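Local coordinates for protein CDP-4-keto-6-deoxy-D-glucose-3-dehydrase (Yersinia pseudotuberculosis, PDB 3BB8) that probably catalyses the pyridoxal phosphate-dependent removal of the C-3 hydroxyl from CDP-4-keto-6-deoxy-D-glucose, a step in making a 3,6-dideoxy sugar for lipopolysaccharide, at residues V116-P121 against T399-I404; P134-V139 against P385-V390; P142-N147 against G346-L351; L376-G379 against R383-Y386. The protein carries 1 engineered substitution. One frame throughout, in Å; residues are numbered along the deposited sequence.

Contact 1. Residues V116-P121 against T399-I404. With PLP (pyridoxal-5'-phosphate), chain C.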
loop_
_atom_site.group_PDB
_atom_site.type_symbol
_atom_site.label_atom_id
_atom_site.label_comp_id
_atom_site.label_asym_id
_atom_site.label_seq_id
_atom_site.Cartn_x
_atom_site.Cartn_y
_atom_site.Cartn_z
ATOM N N VAL A 116 -17.816 11.352 -11.438
ATOM C CA VAL A 116 -19.010 11.845 -10.752
ATOM C C VAL A 116 -18.670 12.154 -9.301
ATOM O O VAL A 116 -17.700 11.617 -8.762
ATOM C CB VAL A 116 -20.173 10.821 -10.811
ATOM C CG1 VAL A 116 -20.537 10.548 -12.265
ATOM C CG2 VAL A 116 -19.792 9.525 -10.101
ATOM N N ALA A 117 -19.449 13.037 -8.678
ATOM C CA ALA A 117 -19.215 13.420 -7.290
ATOM C C ALA A 117 -19.929 12.500 -6.288
ATOM O O ALA A 117 -19.645 12.524 -5.086
ATOM C CB ALA A 117 -19.638 14.863 -7.079
ATOM N N ALA A 118 -20.854 11.688 -6.777
ATOM C CA ALA A 118 -21.559 10.767 -5.900
ATOM C C ALA A 118 -20.812 9.437 -5.894
ATOM O O ALA A 118 -21.224 8.486 -6.547
ATOM C CB ALA A 118 -22.997 10.565 -6.380
ATOM N N GLY A 119 -19.707 9.370 -5.164
ATOM C CA GLY A 119 -18.954 8.133 -5.129
ATOM C C GLY A 119 -18.015 7.972 -3.950
ATOM O O GLY A 119 -18.234 8.519 -2.865
ATOM N N PHE A 120 -16.961 7.200 -4.165
ATOM C CA PHE A 120 -15.984 6.953 -3.121
ATOM C C PHE A 120 -14.763 7.836 -3.371
ATOM O O PHE A 120 -14.334 7.995 -4.515
ATOM C CB PHE A 120 -15.580 5.479 -3.117
ATOM C CG PHE A 120 -14.821 5.082 -1.893
ATOM C CD1 PHE A 120 -15.477 4.960 -0.673
ATOM C CD2 PHE A 120 -13.438 4.922 -1.932
ATOM C CE1 PHE A 120 -14.769 4.692 0.495
ATOM C CE2 PHE A 120 -12.724 4.657 -0.770
ATOM C CZ PHE A 120 -13.391 4.544 0.445
ATOM N N PRO A 121 -14.202 8.435 -2.306
ATOM C CA PRO A 121 -13.032 9.312 -2.413
ATOM C C PRO A 121 -11.845 8.852 -3.265
ATOM O O PRO A 121 -11.412 9.580 -4.150
ATOM C CB PRO A 121 -12.648 9.572 -0.944
ATOM C CG PRO A 121 -13.361 8.505 -0.176
ATOM C CD PRO A 121 -14.648 8.355 -0.907
ATOM N N THR A 399 -27.796 18.028 -8.754
ATOM C CA THR A 399 -29.078 17.850 -8.066
ATOM C C THR A 399 -29.274 16.456 -7.470
ATOM O O THR A 399 -29.542 16.318 -6.277
ATOM C CB THR A 399 -30.256 18.154 -9.026
ATOM O OG1 THR A 399 -30.184 19.526 -9.441
ATOM C CG2 THR A 399 -31.600 17.898 -8.346
ATOM N N ASN A 400 -29.138 15.424 -8.295
ATOM C CA ASN A 400 -29.309 14.058 -7.811
ATOM C C ASN A 400 -28.240 13.666 -6.804
ATOM O O ASN A 400 -28.518 12.920 -5.858
ATOM C CB ASN A 400 -29.323 13.082 -8.986
ATOM C CG ASN A 400 -30.629 13.138 -9.763
ATOM O OD1 ASN A 400 -30.779 12.507 -10.810
ATOM N ND2 ASN A 400 -31.583 13.893 -9.243
ATOM N N THR A 401 -27.027 14.184 -7.001
ATOM C CA THR A 401 -25.911 13.900 -6.104
ATOM C C THR A 401 -26.237 14.451 -4.730
ATOM O O THR A 401 -26.046 13.776 -3.723
ATOM C CB THR A 401 -24.601 14.569 -6.590
ATOM O OG1 THR A 401 -24.278 14.092 -7.900
ATOM C CG2 THR A 401 -23.459 14.253 -5.644
ATOM N N ASP A 402 -26.719 15.690 -4.694
ATOM C CA ASP A 402 -27.089 16.317 -3.429
ATOM C C ASP A 402 -28.222 15.533 -2.783
ATOM O O ASP A 402 -28.256 15.346 -1.563
ATOM C CB ASP A 402 -27.540 17.766 -3.652
ATOM C CG ASP A 402 -26.377 18.729 -3.729
ATOM O OD1 ASP A 402 -25.464 18.611 -2.887
ATOM O OD2 ASP A 402 -26.382 19.606 -4.617
ATOM N N ARG A 403 -29.153 15.069 -3.606
ATOM C CA ARG A 403 -30.276 14.312 -3.075
ATOM C C ARG A 403 -29.747 13.036 -2.425
ATOM O O ARG A 403 -30.242 12.605 -1.380
ATOM C CB ARG A 403 -31.267 13.962 -4.190
ATOM C CG ARG A 403 -32.653 13.648 -3.666
ATOM C CD ARG A 403 -33.549 13.067 -4.734
ATOM N NE ARG A 403 -34.818 12.623 -4.167
ATOM C CZ ARG A 403 -35.572 11.661 -4.689
ATOM N NH1 ARG A 403 -35.185 11.034 -5.796
ATOM N NH2 ARG A 403 -36.713 11.327 -4.100
ATOM N N ILE A 404 -28.724 12.443 -3.038
ATOM C CA ILE A 404 -28.149 11.215 -2.506
ATOM C C ILE A 404 -27.452 11.508 -1.196
ATOM O O ILE A 404 -27.564 10.751 -0.234
ATOM C CB ILE A 404 -27.137 10.586 -3.502
ATOM C CG1 ILE A 404 -27.882 10.093 -4.750
ATOM C CG2 ILE A 404 -26.396 9.436 -2.840
ATOM C CD1 ILE A 404 -26.989 9.474 -5.800
HETATM N N1 PLP C . -13.809 2.600 -4.832
HETATM C C2 PLP C . -15.021 2.139 -4.344
HETATM C C2A PLP C . -16.278 2.496 -5.124
HETATM C C3 PLP C . -15.054 1.356 -3.151
HETATM O O3 PLP C . -16.213 0.890 -2.638
HETATM C C4 PLP C . -13.813 1.039 -2.451
HETATM C C4A PLP C . -13.904 0.150 -1.163
HETATM C C5 PLP C . -12.594 1.556 -3.001
HETATM C C6 PLP C . -12.639 2.344 -4.215
HETATM C C5A PLP C . -11.210 1.365 -2.459
HETATM O O4P PLP C . -11.000 0.157 -1.877
HETATM P P PLP C . -10.197 -0.090 -0.507
HETATM O O1P PLP C . -9.805 -1.553 -0.523
HETATM O O2P PLP C . -11.278 0.230 0.682
HETATM O O3P PLP C . -8.994 0.855 -0.424
#
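A117 and A118 rest against T401 and I404 in a small, buried, apolar contact that ties the loop after strand 112-115 to the beginning of helix 399-407. The methyl group of T401 does most of the touching: CG2 lies 3.8 Å from A118 CB and 4.0 Å from the carbonyl carbon A117 C, so it meets loop backbone as well as side chain. A chi1 of -59° puts T401 OG1 beside the backbone N, which leaves CG2 anti to that N and facing the loop; OG1 is hydrogen-bonded to D138 of strand 133-140. Threonine suits this place because its two branches serve different neighbours, the methyl an apolar loop and the hydroxyl a buried carboxylate. I404, further along the helix, reaches A118 CB with the end of its extended chain, CD1 being 4.2 Å away. Alanine fits between these two residues, since the CA atoms of A118 and T401 approach to 5.4 Å.

In this aspartate aminotransferase fold the same loop runs on into the cofactor site. A118 centres an inverse gamma turn, and beyond it F120 lays one ring face over the pyridine of PLP, its CD2 3.5 Å from PLP C6. P121 CD covers the opposite face, 3.4 Å above the ring plane. F377 meets the F120 ring edge-to-face, and W247 of the second subunit meets it with its plane steeply inclined.

Contact 2. Residues P134-V139 against P385-V390; sequences PVFVDV and PYFHDV
The rings of F136 and F387 meet obliquely in a buried aromatic contact beside the large mixed sheet of the aspartate aminotransferase fold. F136 belongs to strand 133-140, and F387 to the short 3-10 segment that begins at P385, in the loop leading to strand 393-394, which pairs in parallel with 133-140. From F136 CB, whose bond from CA already points toward the loop, the chain continues to CG, held anti to the carbonyl carbon (chi1 -49°). Along one flank CD2 packs against the backbone of A117. Along the other, F136 CE1 comes within 4.0 Å of F387 CE2. The far end does most: F136 CZ lies 3.7 Å from F387 CE2 and equally near F387 CZ. The two side chains arrive from opposite directions, and their planes make 61° with centroids 5.9 Å apart. Phenylalanine suits both places because its ring is long enough to bridge from strand to loop and brings no polar atom into the buried interior. F387 also packs on its neighbour Y386, whose hydroxyl is hydrogen-bonded to N125 of helix 121-129: F387 CD1 sits 3.5 Å above the Y386 ring plane, toward its rim.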
loop_
_atom_site.group_PDB
_atom_site.type_symbol
_atom_site.label_atom_id
_atom_site.label_comp_id
_atom_site.label_asym_id
_atom_site.label_seq_id
_atom_site.Cartn_x
_atom_site.Cartn_y
_atom_site.Cartn_z
ATOM N N PRO A 134 -10.333 17.079 -11.808
ATOM C CA PRO A 134 -11.561 16.285 -11.882
ATOM C C PRO A 134 -12.695 17.143 -12.449
ATOM O O PRO A 134 -12.823 18.320 -12.109
ATOM C CB PRO A 134 -11.823 15.905 -10.424
ATOM C CG PRO A 134 -10.472 16.008 -9.782
ATOM C CD PRO A 134 -9.912 17.250 -10.411
ATOM N N VAL A 135 -13.493 16.551 -13.327
ATOM C CA VAL A 135 -14.640 17.228 -13.928
ATOM C C VAL A 135 -15.867 16.365 -13.625
ATOM O O VAL A 135 -15.960 15.232 -14.097
ATOM C CB VAL A 135 -14.466 17.367 -15.453
ATOM C CG1 VAL A 135 -15.689 18.040 -16.060
ATOM C CG2 VAL A 135 -13.220 18.189 -15.751
ATOM N N PHE A 136 -16.797 16.891 -12.831
ATOM C CA PHE A 136 -17.989 16.133 -12.447
ATOM C C PHE A 136 -19.285 16.405 -13.218
ATOM O O PHE A 136 -19.527 17.519 -13.684
ATOM C CB PHE A 136 -18.314 16.352 -10.962
ATOM C CG PHE A 136 -17.144 16.172 -10.032
ATOM C CD1 PHE A 136 -16.304 17.242 -9.737
ATOM C CD2 PHE A 136 -16.911 14.940 -9.415
ATOM C CE1 PHE A 136 -15.247 17.098 -8.835
ATOM C CE2 PHE A 136 -15.862 14.779 -8.515
ATOM C CZ PHE A 136 -15.026 15.863 -8.222
ATOM N N VAL A 137 -20.112 15.365 -13.328
ATOM C CA VAL A 137 -21.441 15.446 -13.940
ATOM C C VAL A 137 -22.360 14.657 -13.005
ATOM O O VAL A 137 -21.925 13.707 -12.352
ATOM C CB VAL A 137 -21.510 14.837 -15.359
ATOM C CG1 VAL A 137 -20.686 15.671 -16.312
ATOM C CG2 VAL A 137 -21.051 13.391 -15.342
ATOM N N ASP A 138 -23.627 15.046 -12.941
ATOM C CA ASP A 138 -24.584 14.402 -12.049
ATOM C C ASP A 138 -24.864 12.926 -12.324
ATOM O O ASP A 138 -24.597 12.415 -13.410
ATOM C CB ASP A 138 -25.896 15.197 -12.063
ATOM C CG ASP A 138 -26.743 14.953 -10.828
ATOM O OD1 ASP A 138 -26.183 14.893 -9.713
ATOM O OD2 ASP A 138 -27.976 14.839 -10.972
ATOM N N VAL A 139 -25.391 12.245 -11.313
ATOM C CA VAL A 139 -25.738 10.833 -11.433
ATOM C C VAL A 139 -27.256 10.696 -11.555
ATOM O O VAL A 139 -27.986 11.692 -11.567
ATOM C CB VAL A 139 -25.283 10.031 -10.198
ATOM C CG1 VAL A 139 -23.767 10.074 -10.072
ATOM C CG2 VAL A 139 -25.942 10.593 -8.951
ATOM N N PRO A 385 -15.225 18.219 3.356
ATOM C CA PRO A 385 -14.227 19.174 3.827
ATOM C C PRO A 385 -12.886 19.173 3.108
ATOM O O PRO A 385 -12.319 20.243 2.910
ATOM C CB PRO A 385 -14.094 18.855 5.322
ATOM C CG PRO A 385 -14.737 17.545 5.498
ATOM C CD PRO A 385 -15.845 17.515 4.483
ATOM N N TYR A 386 -12.372 18.008 2.695
ATOM C CA TYR A 386 -11.061 18.019 2.023
ATOM C C TYR A 386 -11.132 18.579 0.624
ATOM O O TYR A 386 -10.104 18.811 0.004
ATOM C CB TYR A 386 -10.400 16.622 1.987
ATOM C CG TYR A 386 -10.847 15.683 0.870
ATOM C CD1 TYR A 386 -12.009 14.904 0.999
ATOM C CD2 TYR A 386 -10.080 15.534 -0.288
ATOM C CE1 TYR A 386 -12.390 13.990 0.003
ATOM C CE2 TYR A 386 -10.449 14.621 -1.295
ATOM C CZ TYR A 386 -11.603 13.850 -1.140
ATOM O OH TYR A 386 -11.951 12.924 -2.106
ATOM N N PHE A 387 -12.340 18.805 0.117
ATOM C CA PHE A 387 -12.471 19.368 -1.228
ATOM C C PHE A 387 -12.533 20.899 -1.209
ATOM O O PHE A 387 -12.708 21.529 -2.249
ATOM C CB PHE A 387 -13.724 18.834 -1.924
ATOM C CG PHE A 387 -13.432 17.910 -3.068
ATOM C CD1 PHE A 387 -13.090 16.576 -2.837
ATOM C CD2 PHE A 387 -13.491 18.374 -4.382
ATOM C CE1 PHE A 387 -12.812 15.710 -3.910
ATOM C CE2 PHE A 387 -13.217 17.528 -5.460
ATOM C CZ PHE A 387 -12.878 16.185 -5.222
ATOM N N HIS A 388 -12.377 21.484 -0.026
ATOM C CA HIS A 388 -12.449 22.933 0.131
ATOM C C HIS A 388 -11.608 23.740 -0.845
ATOM O O HIS A 388 -12.083 24.736 -1.384
ATOM C CB HIS A 388 -12.076 23.324 1.563
ATOM C CG HIS A 388 -12.277 24.777 1.867
ATOM N ND1 HIS A 388 -11.461 25.767 1.361
ATOM C CD2 HIS A 388 -13.203 25.409 2.628
ATOM C CE1 HIS A 388 -11.873 26.944 1.798
ATOM N NE2 HIS A 388 -12.928 26.754 2.569
ATOM N N ASP A 389 -10.369 23.316 -1.086
ATOM C CA ASP A 389 -9.485 24.047 -1.989
ATOM C C ASP A 389 -9.053 23.312 -3.251
ATOM O O ASP A 389 -8.271 23.839 -4.034
ATOM C CB ASP A 389 -8.243 24.505 -1.225
ATOM C CG ASP A 389 -8.543 25.629 -0.254
ATOM O OD1 ASP A 389 -8.075 25.557 0.904
ATOM O OD2 ASP A 389 -9.245 26.585 -0.656
ATOM N N VAL A 390 -9.553 22.100 -3.452
ATOM C CA VAL A 390 -9.205 21.325 -4.636
ATOM C C VAL A 390 -9.675 22.013 -5.922
ATOM O O VAL A 390 -10.731 22.634 -5.956
ATOM C CB VAL A 390 -9.835 19.913 -4.574
ATOM C CG1 VAL A 390 -9.626 19.181 -5.892
ATOM C CG2 VAL A 390 -9.224 19.129 -3.426
#

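Contact 3. Residues P142-N147 against G346-L351; sequences PTYNVN and GFPITL
The ring of Y144 takes T350 at its edge, with OG1 in the ring plane, while P348 comes to the ring obliquely. Y144 forms part of a G1 beta bulge, in which it and N145 both face D140 where strand 133-140 turns back into strand 145-146 of the large sheet; P348 and T350 belong to strand 347-351 of a separate three-stranded antiparallel sheet. Positive phi (66°) at Y144 is the usual backbone for the first position of such a bulge, and its side chain leaves toward the other sheet. On the apolar flank Y144 CE1 lies 3.6 Å from P348 CB, and Y144 CD1 is 3.7 Å from P348 CG, so proline offers a rigid carbon surface to the CD1-CE1 half of the ring. I404 of helix 399-407 packs near CD2, on the other side of the ring's long axis. P348 and T350, two residues apart on one strand, both point toward the tyrosine, one to its carbons and one to its hydroxyl. Both hydroxyls are buried, and T350 OG1 is also hydrogen-bonded to that of T408 on the neighbouring strand 408-411. T350 OG1, beside its own backbone N (chi1 -64°), is thereby turned to the tyrosine, and the hydrogen bond between Y144 OH and T350 OG1 measures 2.6 Å.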
loop_
_atom_site.group_PDB
_atom_site.type_symbol
_atom_site.label_atom_id
_atom_site.label_comp_id
_atom_site.label_asym_id
_atom_site.label_seq_id
_atom_site.Cartn_x
_atom_site.Cartn_y
_atom_site.Cartn_z
ATOM N N PRO A 142 -32.886 5.645 -9.793
ATOM C CA PRO A 142 -32.295 5.038 -8.596
ATOM C C PRO A 142 -31.264 3.972 -8.953
ATOM O O PRO A 142 -31.086 3.011 -8.204
ATOM C CB PRO A 142 -33.498 4.395 -7.906
ATOM C CG PRO A 142 -34.443 4.093 -9.015
ATOM C CD PRO A 142 -34.273 5.202 -10.013
ATOM N N THR A 143 -30.594 4.145 -10.088
ATOM C CA THR A 143 -29.425 3.339 -10.418
ATOM C C THR A 143 -28.190 3.824 -9.666
ATOM O O THR A 143 -27.278 3.047 -9.385
ATOM C CB THR A 143 -29.135 3.360 -11.930
ATOM O OG1 THR A 143 -28.581 4.630 -12.296
ATOM C CG2 THR A 143 -30.411 3.121 -12.721
ATOM N N TYR A 144 -28.168 5.113 -9.343
ATOM C CA TYR A 144 -27.060 5.697 -8.598
ATOM C C TYR A 144 -25.728 5.711 -9.348
ATOM O O TYR A 144 -24.662 5.711 -8.743
ATOM C CB TYR A 144 -26.918 5.008 -7.239
ATOM C CG TYR A 144 -28.203 5.038 -6.447
ATOM C CD1 TYR A 144 -29.067 3.941 -6.441
ATOM C CD2 TYR A 144 -28.596 6.188 -5.761
ATOM C CE1 TYR A 144 -30.286 3.985 -5.778
ATOM C CE2 TYR A 144 -29.816 6.244 -5.100
ATOM C CZ TYR A 144 -30.659 5.135 -5.114
ATOM O OH TYR A 144 -31.882 5.185 -4.473
ATOM N N ASN A 145 -25.812 5.732 -10.673
ATOM C CA ASN A 145 -24.642 5.792 -11.524
ATOM C C ASN A 145 -24.745 7.022 -12.423
ATOM O O ASN A 145 -25.818 7.612 -12.567
ATOM C CB ASN A 145 -24.510 4.516 -12.361
ATOM C CG ASN A 145 -23.865 3.377 -11.583
ATOM O OD1 ASN A 145 -24.533 2.645 -10.856
ATOM N ND2 ASN A 145 -22.552 3.240 -11.719
ATOM N N VAL A 146 -23.623 7.404 -13.025
ATOM C CA VAL A 146 -23.562 8.614 -13.836
ATOM C C VAL A 146 -24.778 8.728 -14.749
ATOM O O VAL A 146 -25.212 7.743 -15.347
ATOM C CB VAL A 146 -22.283 8.655 -14.693
ATOM C CG1 VAL A 146 -22.226 7.450 -15.620
ATOM C CG2 VAL A 146 -22.218 9.951 -15.486
ATOM N N ASN A 147 -25.323 9.936 -14.851
ATOM C CA ASN A 147 -26.181 10.296 -15.974
ATOM C C ASN A 147 -25.405 10.406 -17.282
ATOM O O ASN A 147 -25.047 11.503 -17.711
ATOM C CB ASN A 147 -26.917 11.606 -15.687
ATOM C CG ASN A 147 -28.023 11.885 -16.685
ATOM O OD1 ASN A 147 -28.811 12.815 -16.513
ATOM N ND2 ASN A 147 -28.088 11.076 -17.737
ATOM N N GLY A 346 -24.508 -3.762 -2.294
ATOM C CA GLY A 346 -25.404 -3.395 -1.213
ATOM C C GLY A 346 -26.755 -3.045 -1.803
ATOM O O GLY A 346 -26.918 -3.053 -3.025
ATOM N N PHE A 347 -27.717 -2.725 -0.944
ATOM C CA PHE A 347 -29.077 -2.379 -1.374
ATOM C C PHE A 347 -29.346 -0.890 -1.119
ATOM O O PHE A 347 -29.662 -0.502 0.002
ATOM C CB PHE A 347 -30.077 -3.227 -0.586
ATOM C CG PHE A 347 -31.464 -3.234 -1.162
ATOM C CD1 PHE A 347 -31.778 -4.053 -2.244
ATOM C CD2 PHE A 347 -32.463 -2.441 -0.604
ATOM C CE1 PHE A 347 -33.071 -4.090 -2.764
ATOM C CE2 PHE A 347 -33.761 -2.465 -1.112
ATOM C CZ PHE A 347 -34.069 -3.291 -2.193
ATOM N N PRO A 348 -29.223 -0.042 -2.154
ATOM C CA PRO A 348 -29.450 1.405 -2.029
ATOM C C PRO A 348 -30.926 1.839 -2.013
ATOM O O PRO A 348 -31.716 1.456 -2.880
ATOM C CB PRO A 348 -28.702 1.969 -3.231
ATOM C CG PRO A 348 -28.969 0.920 -4.282
ATOM C CD PRO A 348 -28.754 -0.380 -3.513
ATOM N N ILE A 349 -31.268 2.668 -1.033
ATOM C CA ILE A 349 -32.629 3.163 -0.863
ATOM C C ILE A 349 -32.661 4.671 -0.642
ATOM O O ILE A 349 -31.922 5.197 0.192
ATOM C CB ILE A 349 -33.299 2.498 0.360
ATOM C CG1 ILE A 349 -33.375 0.986 0.148
ATOM C CG2 ILE A 349 -34.690 3.093 0.587
ATOM C CD1 ILE A 349 -33.731 0.223 1.398
ATOM N N THR A 350 -33.518 5.359 -1.389
ATOM C CA THR A 350 -33.687 6.798 -1.231
ATOM C C THR A 350 -35.016 7.127 -0.560
ATOM O O THR A 350 -36.084 6.862 -1.111
ATOM C CB THR A 350 -33.613 7.528 -2.585
ATOM O OG1 THR A 350 -32.302 7.373 -3.143
ATOM C CG2 THR A 350 -33.914 9.007 -2.411
ATOM N N LEU A 351 -34.943 7.707 0.634
ATOM C CA LEU A 351 -36.139 8.071 1.384
ATOM C C LEU A 351 -36.762 9.352 0.840
ATOM O O LEU A 351 -36.085 10.371 0.696
ATOM C CB LEU A 351 -35.812 8.235 2.870
ATOM C CG LEU A 351 -36.861 8.952 3.720
ATOM C CD1 LEU A 351 -38.031 8.027 4.023
ATOM C CD2 LEU A 351 -36.243 9.479 5.005
#

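Contact 4. Residues L376-G379 against R383-Y386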
loop_
_atom_site.group_PDB
_atom_site.type_symbol
_atom_site.label_atom_id
_atom_site.label_comp_id
_atom_site.label_asym_id
_atom_site.label_seq_id
_atom_site.Cartn_x
_atom_site.Cartn_y
_atom_site.Cartn_z
ATOM N N LEU A 376 -24.291 6.662 1.198
ATOM C CA LEU A 376 -23.609 6.353 -0.053
ATOM C C LEU A 376 -22.211 6.979 -0.148
ATOM O O LEU A 376 -21.933 7.811 -1.023
ATOM C CB LEU A 376 -24.481 6.785 -1.247
ATOM C CG LEU A 376 -24.092 6.206 -2.618
ATOM C CD1 LEU A 376 -23.954 4.718 -2.500
ATOM C CD2 LEU A 376 -25.138 6.541 -3.667
ATOM N N PHE A 377 -21.347 6.567 0.777
ATOM C CA PHE A 377 -19.966 7.034 0.853
ATOM C C PHE A 377 -19.942 8.555 0.990
ATOM O O PHE A 377 -20.702 9.117 1.772
ATOM C CB PHE A 377 -19.172 6.588 -0.379
ATOM C CG PHE A 377 -19.239 5.100 -0.631
ATOM C CD1 PHE A 377 -19.038 4.193 0.412
ATOM C CD2 PHE A 377 -19.548 4.604 -1.896
ATOM C CE1 PHE A 377 -19.151 2.810 0.199
ATOM C CE2 PHE A 377 -19.663 3.218 -2.123
ATOM C CZ PHE A 377 -19.467 2.325 -1.072
ATOM N N ALA A 378 -19.083 9.227 0.235
ATOM C CA ALA A 378 -18.988 10.684 0.336
ATOM C C ALA A 378 -20.248 11.508 0.022
ATOM O O ALA A 378 -20.277 12.716 0.271
ATOM C CB ALA A 378 -17.816 11.173 -0.527
ATOM N N GLY A 379 -21.283 10.866 -0.513
ATOM C CA GLY A 379 -22.496 11.596 -0.849
ATOM C C GLY A 379 -22.219 12.541 -2.001
ATOM O O GLY A 379 -22.576 12.266 -3.144
ATOM N N ARG A 383 -18.687 18.593 -1.611
ATOM C CA ARG A 383 -19.109 19.163 -0.332
ATOM C C ARG A 383 -18.347 18.573 0.850
ATOM O O ARG A 383 -18.665 18.851 2.012
ATOM C CB ARG A 383 -20.613 18.951 -0.106
ATOM C CG ARG A 383 -21.500 19.647 -1.116
ATOM C CD ARG A 383 -22.970 19.437 -0.784
ATOM N NE ARG A 383 -23.821 20.098 -1.764
ATOM C CZ ARG A 383 -24.067 21.403 -1.785
ATOM N NH1 ARG A 383 -23.530 22.195 -0.865
ATOM N NH2 ARG A 383 -24.835 21.918 -2.739
ATOM N N GLN A 384 -17.359 17.737 0.567
ATOM C CA GLN A 384 -16.575 17.138 1.637
ATOM C C GLN A 384 -15.531 18.148 2.055
ATOM O O GLN A 384 -14.996 18.868 1.220
ATOM C CB GLN A 384 -15.900 15.849 1.155
ATOM C CG GLN A 384 -16.847 14.665 1.063
ATOM C CD GLN A 384 -17.171 14.077 2.416
ATOM O OE1 GLN A 384 -18.179 13.391 2.581
ATOM N NE2 GLN A 384 -16.310 14.319 3.389
ATOM N N PRO A 385 -15.225 18.219 3.356
ATOM C CA PRO A 385 -14.227 19.174 3.827
ATOM C C PRO A 385 -12.886 19.173 3.108
ATOM O O PRO A 385 -12.319 20.243 2.910
ATOM C CB PRO A 385 -14.094 18.855 5.322
ATOM C CG PRO A 385 -14.737 17.545 5.498
ATOM C CD PRO A 385 -15.845 17.515 4.483
ATOM N N TYR A 386 -12.372 18.008 2.695
ATOM C CA TYR A 386 -11.061 18.019 2.023
ATOM C C TYR A 386 -11.132 18.579 0.624
ATOM O O TYR A 386 -10.104 18.811 0.004
ATOM C CB TYR A 386 -10.400 16.622 1.987
ATOM C CG TYR A 386 -10.847 15.683 0.870
ATOM C CD1 TYR A 386 -12.009 14.904 0.999
ATOM C CD2 TYR A 386 -10.080 15.534 -0.288
ATOM C CE1 TYR A 386 -12.390 13.990 0.003
ATOM C CE2 TYR A 386 -10.449 14.621 -1.295
ATOM C CZ TYR A 386 -11.603 13.850 -1.140
ATOM O OH TYR A 386 -11.951 12.924 -2.106
#
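A378 and Q384 face one another across a tight bend of the loop between helix 359-368 and strand 393-394. The apolar part of the contact is small: A378 CB lies 4.0 Å from Q384 CG, each side chain leaving its backbone toward the other segment. The glutamine is bent at chi2 (-76°), which brings Q384 CD to 4.0 Å from A378 O. The small alanine methyl lets the glutamine chain lie against it, the CA atoms of A378 and Q384 being 7.0 Å apart.

Backbone bonds shape the first segment. L376 to G379 form a type II' beta turn closed by G379 N to L376 O at 3.2 Å. F377 takes its positive-phi corner (phi 57°), a position where glycine is commonest; G379, which ends the turn, also has positive phi (68°), a value glycine adopts easily. The turn is also joined to the loop 116-121, through a probable hydrogen bond from A378 N to G119 O.

Charged and polar bonds reach outward. R383 forms a salt bridge with D402 at the start of helix 399-407, and its NH1 is hydrogen-bonded to S271 of the second subunit. The carbonyl of F377 accepts a bond from Y276 of that subunit, whose Y282 and Y280 pack on A378 and Q384.

The cofactor is the last partner: F377, at the turn, lies in the PLP pocket and touches it. A loop pressed between cofactor and partner subunit is characteristic of the aspartate aminotransferase fold, whose active sites lie at the dimer interface.

In the fold
The 116-121 to 399-404 pairing closes a long loop of chain, and contacts 2, 3 and 4 are all nested within it; contact 3 closes before contact 4 opens. Contact 1 is central, its centre 10 Å from those of contacts 2 and 3 and 8 Å from that of contact 4, whereas contacts 2 and 3 lie 19 Å apart. Strands 133-140 and 145-146, neighbours in the large sheet, connect contacts 2 and 3, and helix 399-407 bridges that sheet to the small antiparallel one holding 347-351. Contacts 2 and 4 share P385 and Y386. Since contacts 1, 2 and 4 also touch the second subunit, the cofactor loops, the sheet and the dimer interface form one connected region.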